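Galactokinase (Bifidobacterium longum subsp. infantis, PDB 6TEP) probably phosphorylates galactose at the expense of ATP, as a magnesium-dependent sugar kinase of the GHMP family. Local coordinates at residues D25-A30 with K75-S80. Numbering follows the deposited sequence.
With ADP (adenosine-5'-diphosphate), chain H.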
loop_
_atom_site.group_PDB
_atom_site.type_symbol
_atom_site.label_atom_id
_atom_site.label_comp_id
_atom_site.label_asym_id
_atom_site.label_seq_id
_atom_site.Cartn_x
_atom_site.Cartn_y
_atom_site.Cartn_z
ATOM N N ASP A 25 -1.405 14.623 26.493
ATOM C CA ASP A 25 -1.655 13.690 27.619
ATOM C C ASP A 25 -0.384 12.876 27.913
ATOM O O ASP A 25 -0.163 12.515 29.056
ATOM C CB ASP A 25 -2.860 12.769 27.367
ATOM C CG ASP A 25 -4.213 13.447 27.461
ATOM O OD1 ASP A 25 -4.236 14.526 28.013
ATOM O OD2 ASP A 25 -5.229 12.897 26.889
ATOM N N THR A 26 0.438 12.605 26.907
ATOM C CA THR A 26 1.587 11.709 27.043
ATOM C C THR A 26 2.811 12.515 27.499
ATOM O O THR A 26 3.550 12.020 28.307
ATOM C CB THR A 26 1.814 10.873 25.782
ATOM O OG1 THR A 26 0.671 10.109 25.374
ATOM C CG2 THR A 26 2.983 9.944 25.996
ATOM N N TYR A 27 3.054 13.626 26.819
ATOM C CA TYR A 27 4.345 14.358 26.866
ATOM C C TYR A 27 4.255 15.671 27.609
ATOM O O TYR A 27 5.333 16.274 27.903
ATOM C CB TYR A 27 4.886 14.555 25.440
ATOM C CG TYR A 27 5.088 13.266 24.668
ATOM C CD1 TYR A 27 5.900 12.247 25.122
ATOM C CD2 TYR A 27 4.488 13.075 23.410
ATOM C CE1 TYR A 27 6.035 11.033 24.451
ATOM C CE2 TYR A 27 4.617 11.884 22.728
ATOM C CZ TYR A 27 5.401 10.857 23.235
ATOM O OH TYR A 27 5.592 9.702 22.551
ATOM N N GLY A 28 3.052 16.149 27.879
ATOM C CA GLY A 28 2.805 17.427 28.534
ATOM C C GLY A 28 2.923 18.630 27.602
ATOM O O GLY A 28 1.980 19.415 27.540
ATOM N N ALA A 29 4.057 18.748 26.901
ATOM C CA ALA A 29 4.356 19.791 25.889
ATOM C C ALA A 29 3.304 19.733 24.733
ATOM O O ALA A 29 2.714 18.639 24.468
ATOM C CB ALA A 29 5.809 19.586 25.414
ATOM N N ALA A 30 3.073 20.846 24.058
ATOM C CA ALA A 30 2.311 20.892 22.776
ATOM C C ALA A 30 3.207 20.376 21.654
ATOM O O ALA A 30 4.408 20.607 21.676
ATOM C CB ALA A 30 1.835 22.275 22.511
ATOM N N LYS A 75 17.018 11.109 21.585
ATOM C CA LYS A 75 15.964 10.241 22.160
ATOM C C LYS A 75 14.785 10.269 21.194
ATOM O O LYS A 75 14.420 11.365 20.749
ATOM C CB LYS A 75 15.525 10.665 23.568
ATOM C CG LYS A 75 16.433 10.179 24.720
ATOM C CD LYS A 75 15.954 10.437 26.144
ATOM C CE LYS A 75 16.659 9.579 27.183
ATOM N NZ LYS A 75 17.173 10.372 28.331
ATOM N N VAL A 76 14.195 9.100 20.974
ATOM C CA VAL A 76 12.897 8.939 20.266
ATOM C C VAL A 76 11.881 8.259 21.200
ATOM O O VAL A 76 12.030 7.071 21.497
ATOM C CB VAL A 76 12.988 8.226 18.902
ATOM C CG1 VAL A 76 11.603 8.228 18.303
ATOM C CG2 VAL A 76 14.045 8.827 17.959
ATOM N N ARG A 77 10.816 8.990 21.497
ATOM C CA ARG A 77 9.633 8.529 22.273
ATOM C C ARG A 77 8.444 8.494 21.297
ATOM O O ARG A 77 8.185 9.490 20.667
ATOM C CB ARG A 77 9.366 9.422 23.486
ATOM C CG ARG A 77 10.481 9.431 24.500
ATOM C CD ARG A 77 10.044 10.066 25.725
ATOM N NE ARG A 77 9.824 11.451 25.524
ATOM C CZ ARG A 77 9.339 12.250 26.413
ATOM N NH1 ARG A 77 9.030 11.774 27.593
ATOM N NH2 ARG A 77 9.111 13.498 26.102
ATOM N N VAL A 78 7.776 7.363 21.204
ATOM C CA VAL A 78 6.520 7.300 20.412
ATOM C C VAL A 78 5.415 6.649 21.229
ATOM O O VAL A 78 5.668 5.696 21.933
ATOM C CB VAL A 78 6.734 6.597 19.059
ATOM C CG1 VAL A 78 7.611 7.406 18.169
ATOM C CG2 VAL A 78 7.286 5.190 19.177
ATOM N N VAL A 79 4.183 7.080 20.967
ATOM C CA VAL A 79 3.016 6.424 21.571
ATOM C C VAL A 79 1.929 6.341 20.483
ATOM O O VAL A 79 1.934 7.207 19.538
ATOM C CB VAL A 79 2.564 7.223 22.779
ATOM C CG1 VAL A 79 1.962 8.543 22.382
ATOM C CG2 VAL A 79 1.635 6.429 23.648
ATOM N N SER A 80 0.998 5.417 20.630
ATOM C CA SER A 80 -0.073 5.224 19.632
ATOM C C SER A 80 -1.368 4.982 20.371
ATOM O O SER A 80 -1.356 4.314 21.413
ATOM C CB SER A 80 0.249 4.076 18.721
ATOM O OG SER A 80 -0.869 3.596 18.032
HETATM P PB ADP H . -0.359 -3.400 6.924
HETATM O O1B ADP H . -1.335 -2.582 7.749
HETATM O O2B ADP H . 0.665 -2.536 6.271
HETATM O O3B ADP H . -1.077 -4.315 5.918
HETATM P PA ADP H . 1.941 -4.415 8.325
HETATM O O1A ADP H . 2.928 -4.127 7.226
HETATM O O2A ADP H . 2.208 -5.686 9.034
HETATM O O3A ADP H . 0.435 -4.420 7.843
HETATM O "O5'" ADP H . 2.010 -3.151 9.310
HETATM C "C5'" ADP H . 1.298 -3.194 10.555
HETATM C "C4'" ADP H . 2.284 -2.978 11.672
HETATM O "O4'" ADP H . 2.716 -1.609 11.644
HETATM C "C3'" ADP H . 1.655 -3.187 13.044
HETATM O "O3'" ADP H . 1.758 -4.535 13.443
HETATM C "C2'" ADP H . 2.511 -2.261 13.913
HETATM O "O2'" ADP H . 3.748 -2.860 14.155
HETATM C "C1'" ADP H . 2.654 -1.081 12.954
HETATM N N9 ADP H . 1.543 -0.146 13.026
HETATM C C8 ADP H . 0.781 0.296 11.964
HETATM N N7 ADP H . -0.123 1.176 12.317
HETATM C C5 ADP H . 0.103 1.390 13.690
HETATM C C6 ADP H . -0.513 2.213 14.657
HETATM N N6 ADP H . -1.530 3.040 14.421
HETATM N N1 ADP H . -0.019 2.174 15.930
HETATM C C2 ADP H . 0.988 1.352 16.207
HETATM N N3 ADP H . 1.611 0.498 15.398
HETATM C C4 ADP H . 1.129 0.581 14.127
#
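One face of the R77 guanidinium is occupied by the Y27 ring carbon CD1, which stands over the centre of the group, 3.6 Å from NH2. The two planes are 48° apart, so the groups meet at a slant rather than in a parallel stack, their side chains running past each other in opposite directions. One face of the Y27 ring carries T26 CG2 near its rim, and F23 of the same helix meets the ring edge-to-face; V79 CG1 approaches it obliquely, 4.2 Å from CZ. T26 and V79 come tip to tip, OG1 lying 3.6 Å from CG1. With CG beside its backbone N (chi1 -58°), Y27 reaches from the last turn of helix 12-27 to the strand backbone, where OH sits 3.2 Å from R77 O without bonding to it. Farther along strand 75-80, beyond the contact, S80 OG donates a 2.7 Å hydrogen bond to N1 of the ADP adenine. No hydrogen bond joins the two segments: the helix end rests by van der Waals contact on this GHMP kinase's mixed sheet, where strands 75-80 and 125-131 run parallel, while the Y27 hydroxyl, T26 OG1 and R77 NE find partners outside the contact, in A127 O, L22 O and, through a salt bridge, D126.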